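Local coordinates for 3-phytase (PDB 2WNH), which is a histidine acid phosphatase that probably removes phosphate from inositol hexakisphosphate (phytate), at residues Met301-Tyr310 with Pro359-Gln367; Gln260-Leu271 with Leu388-Pro398. The protein carries 3 engineered substitutions. All coordinates share one frame; numbering follows the deposited sequence.

Contact 1. Residues Met301-Tyr310 with Pro359-Gln367; sequences MNFSWQLPGY and PMLRQEWRQ
The backbones at Phe303, Trp305 and Leu307 run antiparallel to those at Trp365, Gln363 and Leu361, with paired CA atoms about 6.4 to 6.5 Å apart. The loop that follows helix 291-301 is thereby laid along edge strand 361-364 of the mixed sheet in the histidine phosphatase fold. The strand itself pairs with strand 334-342, through backbone bonds such as that between Gln363 and Phe340. Asn302 closes helix 291-301 in a Schellman motif, and a type II turn from Leu307 to Tyr310 ends the run.

One direct hydrogen bond joins the two segments. Gln306 N donates to Gln363 OE1 over 3.0 Å with an N-H...O angle of 158°, and the donor is tilted from the carbonyl plane. The Gln363 side chain reaches it because CG lies anti to the backbone N (chi1 -174°) and the chain beyond is extended. Its amide lies against CA and CB of Trp305, with Gln363 OE1 3.4 Å from Trp305 CB.

Phe303 is sandwiched. Trp365 CB sits over the centre of one face, 3.8 Å from the Phe303 ring centroid. Trp305 CE3 lies over the other face. The Trp365 indole also turns its edge toward the Phe303 face, an offset edge-to-face pair with planes at 78°. Gln363 O meets the Phe303 ring at its edge. Trp305 NE1 bonds to Asn314 O.

Further along, Leu307 spreads its two methyls along the strand, CD1 on Leu361 CB and CD2 on Gln363 CB. Leu361 CD1 lies at the edge of the Tyr310 ring. At the far end a water bridges the segments: it accepts from Trp365 NE1 at 2.8 Å and donates to Met301 O at 2.8 Å.

Contact 2. Residues Gln260-Leu271 with Leu388-Pro398; sequences QKRGSVLLNAML and LGQRIDRPSAP. Engineered in segment 388-398: Ala397 (natural residue Thr).
Ser264 OG accepts a nearly straight bond from Asp393 N (3.0 Å, 167°) and donates to Gln260 O, one turn back in its own helix, at 2.7 Å. Both bonds use one hydroxyl, which ties the loop after helix 381-388 to helix 256-274. A second hydroxyl does similar work. Ser396 OG donates to Asp393 OD2 on the anti lone pair (2.6 Å) and accepts from Lys261 NZ (3.0 Å). The lysine chain bends at chi2 and chi3 to get there, and its NZ also bonds to Ala138 O.

Gln260 NE2 donates to Arg391 O at 3.0 Å, close to its own amide plane. Arg394 NH1 reaches Asn268 OD1 at 3.0 Å; it stands above the amide plane, and the two flat groups are nearly perpendicular. Ile392 CG2 covers one face of that guanidinium. One water links Asn268 ND2 to Pro398 O. Helix 256-274 is kinked at Val265 and Leu266, and the water that joins Ser396 O to Lys261 O accepts from Val265 N.

Apolar packing lies beyond. Ile392 CD1 meets Leu271 CD1 at 3.9 Å, and Leu267 CD2 lies against Ile392 CG1. The engineered Ala397 sets its CB beside Ser264 and Asn268.

Both serine hydroxyls give and take a bond, so each is satisfied within the contact. Directional bonds dominate toward Gln260, apolar packing toward Leu271.

Contact 1 is nested inside the chain loop that contact 2 closes, and their centres are about 21 Å apart. They touch at Leu388, whose CD2 lies 3.7 Å from Trp365 CE2, and again where Asn302 ND2 packs 3.5 Å from Arg391 NH1. Leu388 of contact 2 also touches Val338 of strand 334-342, the strand that pairs with 361-364. Leu300 of helix 291-301 touches Gln260 and Ser264. Contact 1 lies near ion sites: the Gln306 side chain is about 9 Å from a sodium ion, and that of Leu361 about 8 Å from that of His358, a magnesium-binding residue whose metal is not bound to this chain in the model. Contact 2 lies away from the His358 site.

Contact 1. Residues Met301-Tyr310 with Pro359-Gln367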
loop_
_atom_site.group_PDB
_atom_site.type_symbol
_atom_site.label_atom_id
_atom_site.label_comp_id
_atom_site.label_asym_id
_atom_site.label_seq_id
_atom_site.Cartn_x
_atom_site.Cartn_y
_atom_site.Cartn_z
ATOM N N MET B 301 -37.959 7.911 19.340
ATOM C CA MET B 301 -36.878 8.193 20.312
ATOM C C MET B 301 -37.033 9.530 21.011
ATOM O O MET B 301 -36.349 9.780 22.005
ATOM C CB MET B 301 -35.499 8.138 19.634
ATOM C CG MET B 301 -35.107 6.774 19.088
ATOM S SD MET B 301 -33.686 6.916 17.966
ATOM C CE MET B 301 -32.338 6.651 19.097
ATOM N N ASN B 302 -37.899 10.399 20.473
ATOM C CA ASN B 302 -37.986 11.802 20.918
ATOM C C ASN B 302 -36.633 12.523 20.798
ATOM O O ASN B 302 -36.215 13.274 21.679
ATOM C CB ASN B 302 -38.550 11.884 22.348
ATOM C CG ASN B 302 -39.344 13.162 22.608
ATOM O OD1 ASN B 302 -39.688 13.444 23.752
ATOM N ND2 ASN B 302 -39.663 13.917 21.566
ATOM N N PHE B 303 -35.935 12.252 19.696
ATOM C CA PHE B 303 -34.581 12.754 19.480
ATOM C C PHE B 303 -34.632 13.718 18.308
ATOM O O PHE B 303 -34.977 13.342 17.186
ATOM C CB PHE B 303 -33.612 11.564 19.229
ATOM C CG PHE B 303 -32.169 11.945 18.888
ATOM C CD1 PHE B 303 -31.569 13.131 19.336
ATOM C CD2 PHE B 303 -31.393 11.038 18.150
ATOM C CE1 PHE B 303 -30.230 13.430 18.988
ATOM C CE2 PHE B 303 -30.061 11.315 17.818
ATOM C CZ PHE B 303 -29.478 12.508 18.239
ATOM N N SER B 304 -34.276 14.963 18.595
ATOM C CA SER B 304 -34.263 16.024 17.601
ATOM C C SER B 304 -32.851 16.575 17.431
ATOM O O SER B 304 -32.096 16.667 18.400
ATOM C CB SER B 304 -35.216 17.148 18.027
ATOM O OG SER B 304 -35.269 18.178 17.047
ATOM N N TRP B 305 -32.499 16.929 16.205
ATOM C CA TRP B 305 -31.181 17.485 15.922
ATOM C C TRP B 305 -31.240 18.653 14.955
ATOM O O TRP B 305 -32.214 18.817 14.221
ATOM C CB TRP B 305 -30.239 16.403 15.361
ATOM C CG TRP B 305 -30.732 15.733 14.108
ATOM C CD1 TRP B 305 -30.712 16.248 12.836
ATOM C CD2 TRP B 305 -31.282 14.417 13.999
ATOM N NE1 TRP B 305 -31.250 15.331 11.945
ATOM C CE2 TRP B 305 -31.599 14.202 12.635
ATOM C CE3 TRP B 305 -31.540 13.392 14.926
ATOM C CZ2 TRP B 305 -32.143 13.004 12.173
ATOM C CZ3 TRP B 305 -32.072 12.209 14.471
ATOM C CH2 TRP B 305 -32.369 12.016 13.100
ATOM N N GLN B 306 -30.199 19.480 14.976
ATOM C CA GLN B 306 -30.001 20.460 13.913
ATOM C C GLN B 306 -28.513 20.625 13.681
ATOM O O GLN B 306 -27.820 21.101 14.556
ATOM C CB GLN B 306 -30.640 21.816 14.241
ATOM C CG GLN B 306 -30.556 22.750 13.066
ATOM C CD GLN B 306 -31.468 23.945 13.182
ATOM O OE1 GLN B 306 -32.452 23.935 13.941
ATOM N NE2 GLN B 306 -31.154 24.987 12.425
ATOM N N LEU B 307 -28.038 20.223 12.498
ATOM C CA LEU B 307 -26.611 20.225 12.157
ATOM C C LEU B 307 -26.284 21.471 11.326
ATOM O O LEU B 307 -27.138 21.947 10.583
ATOM C CB LEU B 307 -26.254 18.972 11.338
ATOM C CG LEU B 307 -26.527 17.625 12.020
ATOM C CD1 LEU B 307 -26.076 16.444 11.151
ATOM C CD2 LEU B 307 -25.885 17.563 13.380
ATOM N N PRO B 308 -25.031 21.968 11.408
ATOM C CA PRO B 308 -24.608 23.140 10.612
ATOM C C PRO B 308 -24.983 23.033 9.144
ATOM O O PRO B 308 -24.698 22.020 8.490
ATOM C CB PRO B 308 -23.083 23.135 10.776
ATOM C CG PRO B 308 -22.858 22.488 12.093
ATOM C CD PRO B 308 -23.928 21.454 12.251
ATOM N N GLY B 309 -25.652 24.067 8.633
ATOM C CA GLY B 309 -26.049 24.138 7.231
ATOM C C GLY B 309 -27.341 23.414 6.876
ATOM O O GLY B 309 -27.753 23.414 5.718
ATOM N N TYR B 310 -27.965 22.782 7.870
ATOM C CA TYR B 310 -29.205 22.046 7.674
ATOM C C TYR B 310 -30.292 22.591 8.596
ATOM O O TYR B 310 -29.995 23.152 9.644
ATOM C CB TYR B 310 -28.993 20.553 7.970
ATOM C CG TYR B 310 -28.102 19.851 6.963
ATOM C CD1 TYR B 310 -28.520 19.681 5.638
ATOM C CD2 TYR B 310 -26.832 19.379 7.327
ATOM C CE1 TYR B 310 -27.723 19.025 4.711
ATOM C CE2 TYR B 310 -26.023 18.713 6.408
ATOM C CZ TYR B 310 -26.472 18.551 5.099
ATOM O OH TYR B 310 -25.697 17.904 4.163
ATOM N N PRO B 359 -14.479 16.840 9.682
ATOM C CA PRO B 359 -15.107 15.720 10.354
ATOM C C PRO B 359 -16.598 15.644 10.009
ATOM O O PRO B 359 -17.198 16.639 9.560
ATOM C CB PRO B 359 -14.899 16.046 11.842
ATOM C CG PRO B 359 -14.871 17.502 11.899
ATOM C CD PRO B 359 -14.211 17.954 10.614
ATOM N N MET B 360 -17.165 14.457 10.183
ATOM C CA MET B 360 -18.615 14.300 10.099
ATOM C C MET B 360 -19.271 15.304 11.038
ATOM O O MET B 360 -18.755 15.581 12.127
ATOM C CB MET B 360 -19.036 12.891 10.524
ATOM C CG MET B 360 -18.520 11.797 9.631
ATOM S SD MET B 360 -19.361 11.799 8.025
ATOM C CE MET B 360 -20.993 11.196 8.433
ATOM N N LEU B 361 -20.408 15.840 10.604
ATOM C CA LEU B 361 -21.295 16.586 11.485
ATOM C C LEU B 361 -22.029 15.591 12.373
ATOM O O LEU B 361 -22.492 14.570 11.879
ATOM C CB LEU B 361 -22.294 17.379 10.657
ATOM C CG LEU B 361 -21.659 18.321 9.624
ATOM C CD1 LEU B 361 -22.753 19.007 8.787
ATOM C CD2 LEU B 361 -20.720 19.344 10.272
ATOM N N ARG B 362 -22.138 15.874 13.671
ATOM C CA ARG B 362 -22.738 14.912 14.575
ATOM C C ARG B 362 -23.500 15.589 15.710
ATOM O O ARG B 362 -23.068 16.648 16.212
ATOM C CB ARG B 362 -21.628 14.021 15.165
ATOM C CG ARG B 362 -22.126 12.776 15.866
ATOM C CD ARG B 362 -20.971 11.854 16.307
ATOM N NE ARG B 362 -19.868 11.816 15.349
ATOM C CZ ARG B 362 -18.694 12.423 15.531
ATOM N NH1 ARG B 362 -18.453 13.103 16.646
ATOM N NH2 ARG B 362 -17.758 12.337 14.600
ATOM N N GLN B 363 -24.622 14.985 16.111
ATOM C CA GLN B 363 -25.307 15.410 17.326
ATOM C C GLN B 363 -25.681 14.203 18.170
ATOM O O GLN B 363 -26.244 13.223 17.683
ATOM C CB GLN B 363 -26.552 16.249 17.009
ATOM C CG GLN B 363 -27.190 16.809 18.279
ATOM C CD GLN B 363 -28.207 17.908 17.997
ATOM O OE1 GLN B 363 -28.138 18.616 16.969
ATOM N NE2 GLN B 363 -29.153 18.071 18.922
ATOM N N GLU B 364 -25.335 14.269 19.447
ATOM C CA GLU B 364 -25.640 13.159 20.330
ATOM C C GLU B 364 -26.917 13.398 21.125
ATOM O O GLU B 364 -27.195 14.528 21.530
ATOM C CB GLU B 364 -24.475 12.979 21.319
ATOM C CG GLU B 364 -23.119 12.720 20.682
ATOM C CD GLU B 364 -22.042 12.592 21.743
ATOM O OE1 GLU B 364 -21.755 13.624 22.448
ATOM O OE2 GLU B 364 -21.498 11.466 21.885
ATOM N N TRP B 365 -27.683 12.336 21.341
ATOM C CA TRP B 365 -28.821 12.329 22.269
ATOM C C TRP B 365 -28.306 12.257 23.699
ATOM O O TRP B 365 -27.240 11.676 23.961
ATOM C CB TRP B 365 -29.692 11.101 21.966
ATOM C CG TRP B 365 -30.837 10.878 22.891
ATOM C CD1 TRP B 365 -32.103 11.397 22.782
ATOM C CD2 TRP B 365 -30.853 10.027 24.049
ATOM N NE1 TRP B 365 -32.896 10.945 23.824
ATOM C CE2 TRP B 365 -32.154 10.100 24.608
ATOM C CE3 TRP B 365 -29.890 9.218 24.679
ATOM C CZ2 TRP B 365 -32.514 9.393 25.751
ATOM C CZ3 TRP B 365 -30.249 8.544 25.826
ATOM C CH2 TRP B 365 -31.548 8.626 26.349
ATOM N N ARG B 366 -29.063 12.822 24.629
ATOM C CA ARG B 366 -28.725 12.723 26.045
ATOM C C ARG B 366 -29.971 12.866 26.911
ATOM O O ARG B 366 -31.023 13.313 26.449
ATOM C CB ARG B 366 -27.687 13.773 26.443
ATOM C CG ARG B 366 -28.148 15.217 26.259
ATOM C CD ARG B 366 -27.274 16.185 27.074
ATOM N NE ARG B 366 -27.368 15.874 28.503
ATOM C CZ ARG B 366 -26.371 15.417 29.261
ATOM N NH1 ARG B 366 -25.152 15.241 28.756
ATOM N NH2 ARG B 366 -26.596 15.153 30.543
ATOM N N GLN B 367 -29.827 12.470 28.166
ATOM C CA GLN B 367 -30.844 12.680 29.185
ATOM C C GLN B 367 -30.111 12.780 30.507
ATOM O O GLN B 367 -28.925 12.454 30.569
ATOM C CB GLN B 367 -31.847 11.536 29.177
ATOM C CG GLN B 367 -31.309 10.159 29.617
ATOM C CD GLN B 367 -32.444 9.153 29.776
ATOM O OE1 GLN B 367 -33.620 9.513 29.666
ATOM N NE2 GLN B 367 -32.100 7.896 30.038
HETATM O O HOH W 1 -35.674 11.232 24.316
#

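Contact 2. Residues Gln260-Leu271 with Leu388-Pro398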
loop_
_atom_site.group_PDB
_atom_site.type_symbol
_atom_site.label_atom_id
_atom_site.label_comp_id
_atom_site.label_asym_id
_atom_site.label_seq_id
_atom_site.Cartn_x
_atom_site.Cartn_y
_atom_site.Cartn_z
ATOM N N GLN B 260 -45.488 5.683 15.226
ATOM C CA GLN B 260 -45.771 4.516 16.065
ATOM C C GLN B 260 -46.197 3.314 15.227
ATOM O O GLN B 260 -45.707 2.205 15.422
ATOM C CB GLN B 260 -46.832 4.866 17.117
ATOM C CG GLN B 260 -46.293 5.708 18.250
ATOM C CD GLN B 260 -47.362 6.081 19.251
ATOM O OE1 GLN B 260 -48.467 6.486 18.873
ATOM N NE2 GLN B 260 -47.031 5.992 20.532
ATOM N N LYS B 261 -47.105 3.530 14.275
ATOM C CA LYS B 261 -47.568 2.431 13.429
ATOM C C LYS B 261 -46.482 1.881 12.509
ATOM O O LYS B 261 -46.345 0.669 12.343
ATOM C CB LYS B 261 -48.789 2.837 12.578
ATOM C CG LYS B 261 -50.072 2.985 13.398
ATOM C CD LYS B 261 -50.462 1.701 14.144
ATOM C CE LYS B 261 -50.569 0.467 13.226
ATOM N NZ LYS B 261 -50.883 -0.785 13.990
ATOM N N ARG B 262 -45.717 2.785 11.904
ATOM C CA ARG B 262 -44.825 2.388 10.827
ATOM C C ARG B 262 -43.337 2.281 11.206
ATOM O O ARG B 262 -42.563 1.729 10.434
ATOM C CB ARG B 262 -45.016 3.312 9.616
ATOM C CG ARG B 262 -46.375 3.140 8.895
ATOM C CD ARG B 262 -46.349 3.794 7.528
ATOM N NE ARG B 262 -45.471 3.078 6.608
ATOM C CZ ARG B 262 -44.706 3.651 5.679
ATOM N NH1 ARG B 262 -44.687 4.973 5.539
ATOM N NH2 ARG B 262 -43.938 2.895 4.903
ATOM N N GLY B 263 -42.960 2.804 12.367
ATOM C CA GLY B 263 -41.578 2.769 12.841
ATOM C C GLY B 263 -41.295 1.951 14.093
ATOM O O GLY B 263 -40.128 1.724 14.419
ATOM N N SER B 264 -42.330 1.512 14.820
ATOM C CA SER B 264 -42.088 0.762 16.065
ATOM C C SER B 264 -41.327 -0.540 15.855
ATOM O O SER B 264 -40.496 -0.902 16.679
ATOM C CB SER B 264 -43.396 0.462 16.812
ATOM O OG SER B 264 -43.943 1.654 17.356
ATOM N N VAL B 265 -41.620 -1.237 14.762
ATOM C CA VAL B 265 -40.972 -2.523 14.471
ATOM C C VAL B 265 -39.449 -2.345 14.309
ATOM O O VAL B 265 -38.660 -3.181 14.762
ATOM C CB VAL B 265 -41.634 -3.201 13.249
ATOM C CG1 VAL B 265 -41.429 -2.376 11.972
ATOM C CG2 VAL B 265 -41.185 -4.645 13.085
ATOM N N LEU B 266 -39.057 -1.219 13.713
ATOM C CA LEU B 266 -37.646 -0.953 13.428
ATOM C C LEU B 266 -36.930 -0.459 14.668
ATOM O O LEU B 266 -35.823 -0.914 14.986
ATOM C CB LEU B 266 -37.526 0.074 12.282
ATOM C CG LEU B 266 -36.117 0.510 11.843
ATOM C CD1 LEU B 266 -35.189 -0.695 11.528
ATOM C CD2 LEU B 266 -36.227 1.449 10.625
ATOM N N LEU B 267 -37.526 0.473 15.396
ATOM C CA LEU B 267 -36.853 0.898 16.615
ATOM C C LEU B 267 -36.721 -0.294 17.558
ATOM O O LEU B 267 -35.664 -0.492 18.169
ATOM C CB LEU B 267 -37.565 2.069 17.300
ATOM C CG LEU B 267 -36.949 2.496 18.653
ATOM C CD1 LEU B 267 -35.480 2.926 18.534
ATOM C CD2 LEU B 267 -37.733 3.649 19.263
ATOM N N ASN B 268 -37.783 -1.085 17.683
ATOM C CA ASN B 268 -37.705 -2.272 18.532
ATOM C C ASN B 268 -36.542 -3.217 18.167
ATOM O O ASN B 268 -35.823 -3.721 19.072
ATOM C CB ASN B 268 -39.026 -3.032 18.511
ATOM C CG ASN B 268 -39.049 -4.145 19.524
ATOM O OD1 ASN B 268 -38.871 -3.915 20.731
ATOM N ND2 ASN B 268 -39.240 -5.359 19.045
ATOM N N ALA B 269 -36.391 -3.466 16.863
ATOM C CA ALA B 269 -35.321 -4.314 16.315
ATOM C C ALA B 269 -33.946 -3.734 16.635
ATOM O O ALA B 269 -32.994 -4.476 16.974
ATOM C CB ALA B 269 -35.486 -4.506 14.820
ATOM N N MET B 270 -33.839 -2.411 16.532
ATOM C CA MET B 270 -32.580 -1.702 16.805
ATOM C C MET B 270 -32.194 -1.738 18.277
ATOM O O MET B 270 -31.030 -1.980 18.603
ATOM C CB MET B 270 -32.650 -0.245 16.290
ATOM C CG MET B 270 -32.603 -0.124 14.769
ATOM S SD MET B 270 -32.956 1.567 14.255
ATOM C CE MET B 270 -31.510 2.453 14.831
ATOM N N LEU B 271 -33.154 -1.477 19.170
ATOM C CA LEU B 271 -32.881 -1.542 20.620
ATOM C C LEU B 271 -32.524 -2.974 21.088
ATOM O O LEU B 271 -31.589 -3.164 21.872
ATOM C CB LEU B 271 -34.057 -1.011 21.449
ATOM C CG LEU B 271 -34.398 0.470 21.241
ATOM C CD1 LEU B 271 -35.700 0.751 21.944
ATOM C CD2 LEU B 271 -33.247 1.352 21.776
ATOM N N LEU B 388 -35.654 5.565 25.463
ATOM C CA LEU B 388 -35.760 5.578 24.001
ATOM C C LEU B 388 -36.948 4.770 23.481
ATOM O O LEU B 388 -37.448 5.033 22.373
ATOM C CB LEU B 388 -34.464 5.053 23.363
ATOM C CG LEU B 388 -33.271 6.001 23.511
ATOM C CD1 LEU B 388 -31.970 5.226 23.207
ATOM C CD2 LEU B 388 -33.359 7.249 22.646
ATOM N N GLY B 389 -37.387 3.793 24.268
ATOM C CA GLY B 389 -38.451 2.889 23.855
ATOM C C GLY B 389 -39.859 3.251 24.319
ATOM O O GLY B 389 -40.800 2.535 23.988
ATOM N N GLN B 390 -40.001 4.361 25.044
ATOM C CA GLN B 390 -41.286 4.735 25.688
ATOM C C GLN B 390 -42.471 4.846 24.739
ATOM O O GLN B 390 -43.606 4.612 25.150
ATOM C CB GLN B 390 -41.190 6.118 26.312
ATOM C CG GLN B 390 -40.323 6.274 27.493
ATOM C CD GLN B 390 -40.225 7.743 27.859
ATOM O OE1 GLN B 390 -41.169 8.308 28.424
ATOM N NE2 GLN B 390 -39.098 8.387 27.506
ATOM N N ARG B 391 -42.213 5.296 23.508
ATOM C CA ARG B 391 -43.268 5.617 22.559
ATOM C C ARG B 391 -43.546 4.464 21.619
ATOM O O ARG B 391 -44.399 4.590 20.753
ATOM C CB ARG B 391 -42.906 6.861 21.727
ATOM C CG ARG B 391 -42.902 8.173 22.498
ATOM C CD ARG B 391 -42.326 9.316 21.656
ATOM N NE ARG B 391 -42.852 10.602 22.100
ATOM C CZ ARG B 391 -42.737 11.751 21.427
ATOM N NH1 ARG B 391 -42.087 11.811 20.267
ATOM N NH2 ARG B 391 -43.274 12.860 21.926
ATOM N N ILE B 392 -42.851 3.336 21.784
ATOM C CA ILE B 392 -43.108 2.159 20.942
ATOM C C ILE B 392 -44.555 1.701 21.166
ATOM O O ILE B 392 -45.015 1.634 22.306
ATOM C CB ILE B 392 -42.116 1.006 21.248
ATOM C CG1 ILE B 392 -40.734 1.343 20.652
ATOM C CG2 ILE B 392 -42.626 -0.346 20.707
ATOM C CD1 ILE B 392 -39.554 0.526 21.227
ATOM N N ASP B 393 -45.257 1.427 20.070
ATOM C CA ASP B 393 -46.573 0.821 20.121
ATOM C C ASP B 393 -46.348 -0.674 19.982
ATOM O O ASP B 393 -46.020 -1.162 18.894
ATOM C CB ASP B 393 -47.456 1.339 18.972
ATOM C CG ASP B 393 -48.857 0.753 19.022
ATOM O OD1 ASP B 393 -49.519 0.929 20.059
ATOM O OD2 ASP B 393 -49.281 0.109 18.038
ATOM N N ARG B 394 -46.511 -1.404 21.087
ATOM C CA ARG B 394 -46.163 -2.829 21.116
ATOM C C ARG B 394 -46.877 -3.706 20.081
ATOM O O ARG B 394 -46.221 -4.513 19.423
ATOM C CB ARG B 394 -46.271 -3.413 22.530
ATOM C CG ARG B 394 -45.287 -2.799 23.525
ATOM C CD ARG B 394 -43.855 -3.308 23.277
ATOM N NE ARG B 394 -42.861 -2.443 23.910
ATOM C CZ ARG B 394 -41.564 -2.445 23.613
ATOM N NH1 ARG B 394 -41.097 -3.258 22.669
ATOM N NH2 ARG B 394 -40.744 -1.620 24.243
ATOM N N PRO B 395 -48.206 -3.535 19.891
ATOM C CA PRO B 395 -48.856 -4.292 18.812
ATOM C C PRO B 395 -48.261 -4.038 17.426
ATOM O O PRO B 395 -48.400 -4.883 16.546
ATOM C CB PRO B 395 -50.314 -3.799 18.855
ATOM C CG PRO B 395 -50.497 -3.295 20.258
ATOM C CD PRO B 395 -49.170 -2.706 20.644
ATOM N N SER B 396 -47.630 -2.877 17.238
ATOM C CA SER B 396 -47.001 -2.514 15.972
ATOM C C SER B 396 -45.523 -2.897 15.942
ATOM O O SER B 396 -44.815 -2.548 15.005
ATOM C CB SER B 396 -47.119 -1.015 15.712
ATOM O OG SER B 396 -48.475 -0.599 15.721
ATOM N N ALA B 397 -45.082 -3.655 16.943
ATOM C CA ALA B 397 -43.672 -4.015 17.038
ATOM C C ALA B 397 -43.456 -5.522 17.142
ATOM O O ALA B 397 -42.894 -5.973 18.130
ATOM C CB ALA B 397 -43.033 -3.279 18.245
ATOM N N PRO B 398 -43.867 -6.292 16.110
ATOM C CA PRO B 398 -43.667 -7.735 16.166
ATOM C C PRO B 398 -42.179 -8.070 16.083
ATOM O O PRO B 398 -41.397 -7.288 15.526
ATOM C CB PRO B 398 -44.378 -8.241 14.901
ATOM C CG PRO B 398 -44.322 -7.095 13.951
ATOM C CD PRO B 398 -44.469 -5.875 14.826
HETATM O O HOH W 2 -44.013 -0.500 13.253
HETATM O O HOH W 3 -39.237 -5.673 16.061
#